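Long-range contacts in KLLA0C04147p (Kluyveromyces lactis, PDB 5H2D), which binds ergosterol in the pocket of its oxysterol-binding-protein-related domain, the part in this chain, and probably transfers sterols between membranes: residues 80-85 with 319-324; 73-78 with 111-116. All coordinates share one frame; numbering follows the deposited sequence.

Contact 1 (80-85 with 319-324); sequences LEYADL and HVNERP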
ATOM      1  N   LEU A  80       1.666   0.008   4.908  1.00  9.67           N
ATOM      2  CA  LEU A  80       2.400  -0.409   6.098  1.00 13.78           C
ATOM      3  C   LEU A  80       2.509   0.671   7.161  1.00 11.88           C
ATOM      4  O   LEU A  80       3.167   0.434   8.185  1.00 12.50           O
ATOM      5  CB  LEU A  80       3.807  -0.859   5.691  1.00 12.05           C
ATOM      6  CG  LEU A  80       3.817  -1.996   4.671  1.00 11.59           C
ATOM      7  CD1 LEU A  80       5.243  -2.409   4.369  1.00 14.54           C
ATOM      8  CD2 LEU A  80       2.988  -3.177   5.192  1.00 14.20           C
ATOM      9  N   GLU A  81       1.898   1.845   6.960  1.00 10.54           N
ATOM     10  CA  GLU A  81       2.129   2.955   7.882  1.00 10.06           C
ATOM     11  C   GLU A  81       1.801   2.564   9.319  1.00 12.18           C
ATOM     12  O   GLU A  81       2.522   2.942  10.250  1.00 13.53           O
ATOM     13  CB  GLU A  81       1.309   4.181   7.472  1.00 11.81           C
ATOM     14  CG  GLU A  81       1.531   5.364   8.395  1.00 11.29           C
ATOM     15  CD  GLU A  81       0.866   6.651   7.896  1.00 14.48           C
ATOM     16  OE1 GLU A  81       0.293   6.656   6.784  1.00 13.84           O
ATOM     17  OE2 GLU A  81       0.906   7.665   8.621  1.00 14.39           O
ATOM     18  N   TYR A  82       0.722   1.814   9.520  1.00 11.55           N
ATOM     19  CA  TYR A  82       0.286   1.418  10.860  1.00 12.18           C
ATOM     20  C   TYR A  82       0.424  -0.089  11.068  1.00 14.75           C
ATOM     21  O   TYR A  82      -0.434  -0.729  11.674  1.00 13.58           O
ATOM     22  CB  TYR A  82      -1.151   1.870  11.103  1.00 12.94           C
ATOM     23  CG  TYR A  82      -1.338   3.366  10.910  1.00 12.35           C
ATOM     24  CD1 TYR A  82      -1.121   4.259  11.960  1.00 12.77           C
ATOM     25  CD2 TYR A  82      -1.733   3.890   9.682  1.00 12.79           C
ATOM     26  CE1 TYR A  82      -1.287   5.632  11.800  1.00 14.43           C
ATOM     27  CE2 TYR A  82      -1.912   5.259   9.513  1.00 12.86           C
ATOM     28  CZ  TYR A  82      -1.674   6.127  10.560  1.00 15.27           C
ATOM     29  OH  TYR A  82      -1.854   7.481  10.372  1.00 14.25           O
ATOM     30  N   ALA A  83       1.506  -0.668  10.552  1.00 15.14           N
ATOM     31  CA  ALA A  83       1.733  -2.104  10.632  1.00 15.32           C
ATOM     32  C   ALA A  83       1.900  -2.609  12.065  1.00 16.92           C
ATOM     33  O   ALA A  83       1.811  -3.825  12.270  1.00 16.64           O
ATOM     34  CB  ALA A  83       2.961  -2.483   9.800  1.00 16.63           C
ATOM     35  N   ASP A  84       2.139  -1.723  13.043  1.00 17.18           N
ATOM     36  CA  ASP A  84       2.122  -2.145  14.447  1.00 18.31           C
ATOM     37  C   ASP A  84       0.844  -2.900  14.777  1.00 19.86           C
ATOM     38  O   ASP A  84       0.841  -3.772  15.657  1.00 20.08           O
ATOM     39  CB  ASP A  84       2.259  -0.933  15.379  1.00 20.45           C
ATOM     40  CG  ASP A  84       3.687  -0.393  15.453  1.00 28.43           C
ATOM     41  OD1 ASP A  84       4.598  -1.030  14.897  1.00 29.41           O
ATOM     42  OD2 ASP A  84       3.899   0.674  16.079  1.00 34.48           O
ATOM     43  N   LEU A  85      -0.259  -2.566  14.097  1.00 14.67           N
ATOM     44  CA  LEU A  85      -1.526  -3.252  14.343  1.00 14.74           C
ATOM     45  C   LEU A  85      -1.410  -4.749  14.120  1.00 17.18           C
ATOM     46  O   LEU A  85      -2.148  -5.527  14.742  1.00 17.23           O
ATOM     47  CB  LEU A  85      -2.630  -2.679  13.447  1.00 13.98           C
ATOM     48  CG  LEU A  85      -3.083  -1.273  13.820  1.00 13.42           C
ATOM     49  CD1 LEU A  85      -3.915  -0.649  12.713  1.00 15.80           C
ATOM     50  CD2 LEU A  85      -3.874  -1.307  15.117  1.00 17.60           C
ATOM     51  N   HIS A 319      -5.681   5.527  15.524  1.00 17.38           N
ATOM     52  CA  HIS A 319      -5.831   6.961  15.319  1.00 17.70           C
ATOM     53  C   HIS A 319      -4.792   7.433  14.314  1.00 15.99           C
ATOM     54  O   HIS A 319      -3.664   6.935  14.306  1.00 17.13           O
ATOM     55  CB  HIS A 319      -5.668   7.745  16.631  1.00 21.25           C
ATOM     56  CG  HIS A 319      -6.131   9.167  16.547  1.00 28.08           C
ATOM     57  ND1 HIS A 319      -5.437  10.138  15.853  1.00 24.65           N
ATOM     58  CD2 HIS A 319      -7.219   9.781  17.069  1.00 29.15           C
ATOM     59  CE1 HIS A 319      -6.078  11.289  15.954  1.00 26.74           C
ATOM     60  NE2 HIS A 319      -7.164  11.100  16.682  1.00 28.94           N
ATOM     61  N   VAL A 320      -5.175   8.409  13.488  1.00 16.78           N
ATOM     62  CA  VAL A 320      -4.286   8.919  12.447  1.00 16.57           C
ATOM     63  C   VAL A 320      -3.076   9.602  13.070  1.00 19.61           C
ATOM     64  O   VAL A 320      -3.177  10.277  14.109  1.00 20.79           O
ATOM     65  CB  VAL A 320      -5.056   9.876  11.520  1.00 16.82           C
ATOM     66  CG1 VAL A 320      -5.461  11.134  12.263  1.00 20.27           C
ATOM     67  CG2 VAL A 320      -4.224  10.225  10.284  1.00 15.71           C
ATOM     68  N   ASN A 321      -1.919   9.432  12.434  1.00 15.11           N
ATOM     69  CA  ASN A 321      -0.718  10.143  12.838  1.00 16.68           C
ATOM     70  C   ASN A 321      -0.886  11.640  12.613  1.00 18.13           C
ATOM     71  O   ASN A 321      -1.610  12.082  11.713  1.00 18.66           O
ATOM     72  CB  ASN A 321       0.496   9.634  12.052  1.00 17.92           C
ATOM     73  CG  ASN A 321       0.956   8.263  12.512  1.00 17.11           C
ATOM     74  OD1 ASN A 321       0.941   7.968  13.705  1.00 19.07           O
ATOM     75  ND2 ASN A 321       1.356   7.413  11.571  1.00 15.72           N
ATOM     76  N   GLU A 322      -0.194  12.426  13.439  1.00 19.81           N
ATOM     77  CA  GLU A 322      -0.117  13.857  13.185  1.00 24.47           C
ATOM     78  C   GLU A 322       0.556  14.101  11.841  1.00 22.68           C
ATOM     79  O   GLU A 322       1.475  13.380  11.436  1.00 20.97           O
ATOM     80  CB  GLU A 322       0.645  14.570  14.306  1.00 30.24           C
ATOM     81  CG  GLU A 322       2.149  14.547  14.150  1.00 34.38           C
ATOM     82  CD  GLU A 322       2.862  15.257  15.290  1.00 51.21           C
ATOM     83  OE1 GLU A 322       4.091  15.067  15.437  1.00 55.64           O
ATOM     84  OE2 GLU A 322       2.190  16.000  16.042  1.00 54.71           O
ATOM     85  N   ARG A 323       0.080  15.121  11.139  1.00 20.57           N
ATOM     86  CA  ARG A 323       0.425  15.334   9.737  1.00 19.38           C
ATOM     87  C   ARG A 323       0.910  16.764   9.562  1.00 17.97           C
ATOM     88  O   ARG A 323       0.112  17.684   9.339  1.00 20.42           O
ATOM     89  CB  ARG A 323      -0.767  15.040   8.838  1.00 20.55           C
ATOM     90  CG  ARG A 323      -0.432  14.984   7.381  1.00 21.85           C
ATOM     91  CD  ARG A 323      -1.521  14.232   6.644  1.00 23.25           C
ATOM     92  NE  ARG A 323      -1.445  14.505   5.225  1.00 19.96           N
ATOM     93  CZ  ARG A 323      -2.271  14.003   4.311  1.00 18.39           C
ATOM     94  NH1 ARG A 323      -3.253  13.170   4.650  1.00 16.89           N
ATOM     95  NH2 ARG A 323      -2.098  14.335   3.048  1.00 16.31           N
ATOM     96  N   PRO A 324       2.218  16.987   9.667  1.00 18.49           N
ATOM     97  CA  PRO A 324       2.758  18.318   9.381  1.00 18.41           C
ATOM     98  C   PRO A 324       2.553  18.671   7.920  1.00 21.08           C
ATOM     99  O   PRO A 324       2.282  17.811   7.076  1.00 20.25           O
ATOM    100  CB  PRO A 324       4.251  18.185   9.716  1.00 21.25           C
ATOM    101  CG  PRO A 324       4.389  16.897  10.480  1.00 24.75           C
ATOM    102  CD  PRO A 324       3.267  16.015  10.013  1.00 22.07           C
TER
HETATM  103  O   HOH W   1       2.415   4.896  12.347  1.00 18.98           O
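Tyr82 and Glu81, in the type I beta turn from Leu80 to Ala83 that precedes helix 84-90, reach across to Asn321 in the loop that leaves strand 314-319. The contact ties the helical part of the sterol-binding fold to the end of its antiparallel beta structure, at the surface of the domain.

Two direct hydrogen bonds cross the contact. The backbone N of Asn321 donates to Tyr82 OH over 2.8 Å in an almost straight line, the N-H...O angle being 173°, with the nitrogen at the ring edge, in the ring plane. Beside it, Asn321 ND2 donates a hydrogen bond to Glu81 OE2 at 3.0 Å, meeting the carboxylate oxygen on its anti side. An asparagine suits this place because its short amide brings an N-H donor to the carboxylate while its own backbone N serves the phenol; tyrosine suits the other side, its long flat ring ending in a hydroxyl that can accept from the loop backbone.

Side-chain packing surrounds these bonds. With CG anti to the backbone N (chi1 -179°), Glu81 lays this CG over one face of the Tyr82 ring, toward the rim, and the extended chain beyond carries the carboxylate to Asn321. Tyr82 CE1 comes within 3.2 Å of Asn321 ND2, the ring and amide planes being 26° apart, and Val320 CG2 packs 3.6 Å from Tyr82 OH. Trp318 meets the same ring edge-to-face. A phenylalanine in place of Tyr82 would probably leave the backbone N of Asn321 without its acceptor and Val320 CG2 without its contact with the hydroxyl.

Within its own segment His319 ND1 donates to Val320 O, on a lone pair in the carbonyl plane. One water bridges the segments, accepting from Asn321 ND2 at 2.8 Å and donating to Glu81 O at 2.9 Å.

Contact 2 (73-78 with 111-116); sequences LQRVAE and ASTVKR. With ERG (ergosterol), chain B.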
ATOM      1  N   LEU A  73       4.549   2.315  -6.722  1.00  9.09           N
ATOM      2  CA  LEU A  73       5.203   1.315  -5.875  1.00  9.05           C
ATOM      3  C   LEU A  73       5.304   1.780  -4.430  1.00 10.70           C
ATOM      4  O   LEU A  73       5.232   0.963  -3.505  1.00 13.31           O
ATOM      5  CB  LEU A  73       6.612   1.013  -6.404  1.00  9.28           C
ATOM      6  CG  LEU A  73       6.734   0.496  -7.830  1.00  9.93           C
ATOM      7  CD1 LEU A  73       8.191   0.134  -8.167  1.00  9.55           C
ATOM      8  CD2 LEU A  73       5.826  -0.705  -8.007  1.00 10.25           C
ATOM      9  N   GLN A  74       5.494   3.081  -4.224  1.00  9.39           N
ATOM     10  CA  GLN A  74       5.612   3.630  -2.884  1.00  9.04           C
ATOM     11  C   GLN A  74       4.250   3.909  -2.262  1.00  9.97           C
ATOM     12  O   GLN A  74       4.088   3.734  -1.052  1.00 10.15           O
ATOM     13  CB  GLN A  74       6.483   4.888  -2.944  1.00  8.49           C
ATOM     14  CG  GLN A  74       7.934   4.536  -3.323  1.00  8.88           C
ATOM     15  CD  GLN A  74       8.743   5.725  -3.763  1.00 10.00           C
ATOM     16  OE1 GLN A  74       8.223   6.652  -4.376  1.00  9.36           O
ATOM     17  NE2 GLN A  74      10.049   5.699  -3.471  1.00  9.59           N
ATOM     18  N   ARG A  75       3.245   4.297  -3.063  1.00  8.76           N
ATOM     19  CA  ARG A  75       1.901   4.421  -2.502  1.00  9.30           C
ATOM     20  C   ARG A  75       1.422   3.097  -1.936  1.00  9.22           C
ATOM     21  O   ARG A  75       0.732   3.069  -0.909  1.00  9.38           O
ATOM     22  CB  ARG A  75       0.914   4.915  -3.563  1.00 10.11           C
ATOM     23  CG  ARG A  75       1.183   6.322  -4.052  1.00 10.16           C
ATOM     24  CD  ARG A  75       1.276   7.343  -2.916  1.00 10.93           C
ATOM     25  NE  ARG A  75      -0.003   7.536  -2.232  1.00 12.27           N
ATOM     26  CZ  ARG A  75      -0.914   8.446  -2.579  1.00  9.96           C
ATOM     27  NH1 ARG A  75      -0.677   9.284  -3.587  1.00 12.94           N
ATOM     28  NH2 ARG A  75      -2.045   8.523  -1.893  1.00 11.65           N
ATOM     29  N   VAL A  76       1.754   1.986  -2.598  1.00  9.09           N
ATOM     30  CA  VAL A  76       1.367   0.679  -2.073  1.00  9.47           C
ATOM     31  C   VAL A  76       2.100   0.372  -0.771  1.00  9.54           C
ATOM     32  O   VAL A  76       1.534  -0.256   0.133  1.00 11.44           O
ATOM     33  CB  VAL A  76       1.603  -0.403  -3.139  1.00 12.51           C
ATOM     34  CG1 VAL A  76       1.401  -1.780  -2.546  1.00 13.70           C
ATOM     35  CG2 VAL A  76       0.649  -0.180  -4.329  1.00 13.92           C
ATOM     36  N   ALA A  77       3.348   0.835  -0.627  1.00  9.69           N
ATOM     37  CA  ALA A  77       4.049   0.664   0.642  1.00 10.53           C
ATOM     38  C   ALA A  77       3.390   1.426   1.785  1.00 10.35           C
ATOM     39  O   ALA A  77       3.611   1.080   2.953  1.00 11.17           O
ATOM     40  CB  ALA A  77       5.511   1.103   0.501  1.00 11.49           C
ATOM     41  N   GLU A  78       2.590   2.460   1.491  1.00  9.88           N
ATOM     42  CA  GLU A  78       1.877   3.147   2.557  1.00  9.29           C
ATOM     43  C   GLU A  78       0.822   2.265   3.225  1.00 11.82           C
ATOM     44  O   GLU A  78       0.274   2.669   4.256  1.00 11.81           O
ATOM     45  CB  GLU A  78       1.260   4.447   2.014  1.00 10.73           C
ATOM     46  CG  GLU A  78       2.345   5.456   1.587  1.00 10.64           C
ATOM     47  CD  GLU A  78       1.809   6.819   1.150  1.00 12.22           C
ATOM     48  OE1 GLU A  78       1.062   7.469   1.919  1.00 14.21           O
ATOM     49  OE2 GLU A  78       2.168   7.268   0.039  1.00 13.81           O
ATOM     50  N   ALA A 111      -6.278   7.092   5.575  1.00 12.62           N
ATOM     51  CA  ALA A 111      -6.115   8.471   6.021  1.00 12.26           C
ATOM     52  C   ALA A 111      -5.081   9.205   5.185  1.00 11.22           C
ATOM     53  O   ALA A 111      -5.232  10.399   4.902  1.00 13.26           O
ATOM     54  CB  ALA A 111      -5.712   8.519   7.491  1.00 11.79           C
ATOM     55  N   SER A 112      -4.016   8.509   4.787  1.00 11.40           N
ATOM     56  CA  SER A 112      -2.932   9.134   4.041  1.00 12.03           C
ATOM     57  C   SER A 112      -3.334   9.552   2.633  1.00 10.77           C
ATOM     58  O   SER A 112      -2.574  10.285   2.001  1.00 11.45           O
ATOM     59  CB  SER A 112      -1.735   8.183   3.953  1.00 12.54           C
ATOM     60  OG  SER A 112      -2.098   6.993   3.278  1.00 11.87           O
ATOM     61  N   THR A 113      -4.498   9.124   2.138  1.00 10.15           N
ATOM     62  CA  THR A 113      -4.911   9.504   0.784  1.00 10.47           C
ATOM     63  C   THR A 113      -5.552  10.890   0.732  1.00 10.12           C
ATOM     64  O   THR A 113      -5.607  11.499  -0.345  1.00 12.97           O
ATOM     65  CB  THR A 113      -5.881   8.466   0.186  1.00 11.33           C
ATOM     66  OG1 THR A 113      -7.136   8.465   0.883  1.00 11.46           O
ATOM     67  CG2 THR A 113      -5.284   7.067   0.233  1.00 12.66           C
ATOM     68  N   VAL A 114      -6.005  11.411   1.868  1.00 11.14           N
ATOM     69  CA  VAL A 114      -6.653  12.717   1.879  1.00 11.58           C
ATOM     70  C   VAL A 114      -5.654  13.804   1.499  1.00 13.56           C
ATOM     71  O   VAL A 114      -4.464  13.737   1.837  1.00 13.62           O
ATOM     72  CB  VAL A 114      -7.268  12.973   3.264  1.00 15.40           C
ATOM     73  CG1 VAL A 114      -7.935  14.331   3.303  1.00 19.05           C
ATOM     74  CG2 VAL A 114      -8.274  11.882   3.577  1.00 15.89           C
ATOM     75  N   LYS A 115      -6.143  14.823   0.793  1.00 14.30           N
ATOM     76  CA  LYS A 115      -5.394  16.026   0.422  1.00 12.68           C
ATOM     77  C   LYS A 115      -4.272  15.764  -0.573  1.00 13.33           C
ATOM     78  O   LYS A 115      -3.420  16.635  -0.771  1.00 14.87           O
ATOM     79  CB  LYS A 115      -4.811  16.738   1.651  1.00 18.03           C
ATOM     80  CG  LYS A 115      -5.884  17.354   2.546  1.00 26.87           C
ATOM     81  CD  LYS A 115      -5.274  18.355   3.516  1.00 30.02           C
ATOM     82  CE  LYS A 115      -4.465  17.668   4.606  1.00 32.21           C
ATOM     83  NZ  LYS A 115      -5.299  17.157   5.744  1.00 33.67           N
ATOM     84  N   ARG A 116      -4.240  14.600  -1.211  1.00 12.03           N
ATOM     85  CA  ARG A 116      -3.261  14.316  -2.261  1.00 10.88           C
ATOM     86  C   ARG A 116      -4.007  13.987  -3.552  1.00 11.81           C
ATOM     87  O   ARG A 116      -4.065  12.844  -4.001  1.00 11.53           O
ATOM     88  CB  ARG A 116      -2.314  13.188  -1.814  1.00 10.34           C
ATOM     89  CG  ARG A 116      -1.384  13.637  -0.689  1.00  9.69           C
ATOM     90  CD  ARG A 116      -0.939  12.441   0.130  1.00 11.26           C
ATOM     91  NE  ARG A 116       0.086  11.691  -0.582  1.00 11.30           N
ATOM     92  CZ  ARG A 116       0.661  10.599  -0.100  1.00 10.84           C
ATOM     93  NH1 ARG A 116       0.294  10.122   1.097  1.00 11.53           N
ATOM     94  NH2 ARG A 116       1.605   9.990  -0.811  1.00 10.26           N
TER
HETATM   95  C1  ERG B1301      -5.119   3.708  -2.405  1.00  9.20           C
HETATM   96  C2  ERG B1301      -4.450   2.745  -1.426  1.00  9.76           C
HETATM   97  C3  ERG B1301      -3.933   1.578  -2.226  1.00 10.84           C
HETATM   98  C4  ERG B1301      -2.924   2.055  -3.272  1.00 11.30           C
HETATM   99  C5  ERG B1301      -3.440   3.117  -4.088  1.00 10.61           C
HETATM  100  C6  ERG B1301      -3.018   3.214  -5.406  1.00 10.14           C
HETATM  101  C7  ERG B1301      -3.415   4.258  -6.258  1.00 11.51           C
HETATM  102  C8  ERG B1301      -4.262   5.271  -5.798  1.00  9.91           C
HETATM  103  C9  ERG B1301      -4.890   5.094  -4.530  1.00 10.00           C
HETATM  104  C10 ERG B1301      -4.160   4.190  -3.502  1.00 10.36           C
HETATM  105  C11 ERG B1301      -5.417   6.439  -3.872  1.00 11.85           C
HETATM  106  C12 ERG B1301      -6.013   7.415  -4.891  1.00 11.14           C
HETATM  107  C13 ERG B1301      -4.967   7.649  -6.001  1.00 10.89           C
HETATM  108  C14 ERG B1301      -4.799   6.277  -6.692  1.00  9.71           C
HETATM  109  C15 ERG B1301      -3.981   6.642  -7.914  1.00 11.42           C
HETATM  110  C16 ERG B1301      -4.548   8.024  -8.351  1.00 10.00           C
HETATM  111  C17 ERG B1301      -5.499   8.445  -7.197  1.00 10.55           C
HETATM  112  C18 ERG B1301      -3.646   8.248  -5.466  1.00 10.93           C
HETATM  113  C19 ERG B1301      -3.035   5.052  -2.862  1.00 10.28           C
HETATM  114  C20 ERG B1301      -5.528   9.987  -7.100  1.00 11.72           C
HETATM  115  C21 ERG B1301      -6.366  10.529  -5.949  1.00 13.03           C
HETATM  116  C22 ERG B1301      -6.119  10.476  -8.416  1.00 12.25           C
HETATM  117  C23 ERG B1301      -5.282  11.253  -9.382  1.00 13.49           C
HETATM  118  C24 ERG B1301      -5.888  11.703 -10.711  1.00 12.13           C
HETATM  119  C25 ERG B1301      -5.423  13.138 -10.995  1.00 13.74           C
HETATM  120  C26 ERG B1301      -5.941  14.045  -9.873  1.00 15.98           C
HETATM  121  C27 ERG B1301      -5.974  13.682 -12.324  1.00 16.98           C
HETATM  122  C28 ERG B1301      -5.389  10.737 -11.767  1.00 11.57           C
HETATM  123  O1  ERG B1301      -3.314   0.580  -1.337  1.00 12.53           O
HETATM  124  O   HOH W   2      -4.279  10.321  -2.532  1.00 12.41           O
HETATM  125  O   HOH W   3      -1.324   6.743   0.246  1.00 13.35           O
HETATM  126  O   HOH W   4      -1.869  11.315  -4.832  1.00 16.62           O
HETATM  127  O   HOH W   5      -1.009   5.031   4.997  1.00 12.53           O
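A buried salt-bridge network in the wall of the ergosterol pocket joins helix 72-77 to the loop after helix 95-108, and Arg75 and Arg116 both belong to that pocket. Arg116 grips Glu78 end-on: NH1 donates to OE1 and NH2 to OE2, each over 2.9 Å and each on a syn lone pair, with carboxylate and guanidinium nearly coplanar (9°). Arg116 NH1 also donates to Ser112 O, from above the carbonyl plane. Arginine suits this place, since one flat group can serve several acceptors at once.

Arg75, its chain bent at chi2 (-54°) and chi3, lays its guanidinium flat on that of Arg116, centres 3.6 Å apart and planes at 20°. Two like charges so close would probably repel; Glu78 OE2, 3.2 Å from Arg75 NE, and Glu68, salt-bridged to both arginines, are likely to offset this. Waters lie round the edge of the Arg75 group: one accepts from NE and donates to Ser112 OG, while another links NH1 to Arg116 O. The sterol meets this polar patch through methyl groups, with Arg75 NH1 3.7 Å from ergosterol C18 and Arg116 O 3.8 Å from C21.

In the fold
Contacts 1 and 2 lie in the same oxysterol-binding domain, with centres about 11 Å apart. Their segments alternate along the chain: 73-78, then 80-85, 111-116 and finally 319-324. Helix 72-77 leads almost directly into the turn before helix 84-90, whereas the last segment begins at the end of strand 314-319, beyond most of the beta structure. The two contacts also touch: Arg323 NH2 probably hydrogen-bonds to Val114 O, and Val320 CG2 packs on Ala111 CB. Contact 2 is buried against ergosterol, while contact 1 is nearer the surface, with the Glu81 side chain about 10 Å from the sterol. Together they connect the sterol-lining helix and loop to the loop after strand 314-319.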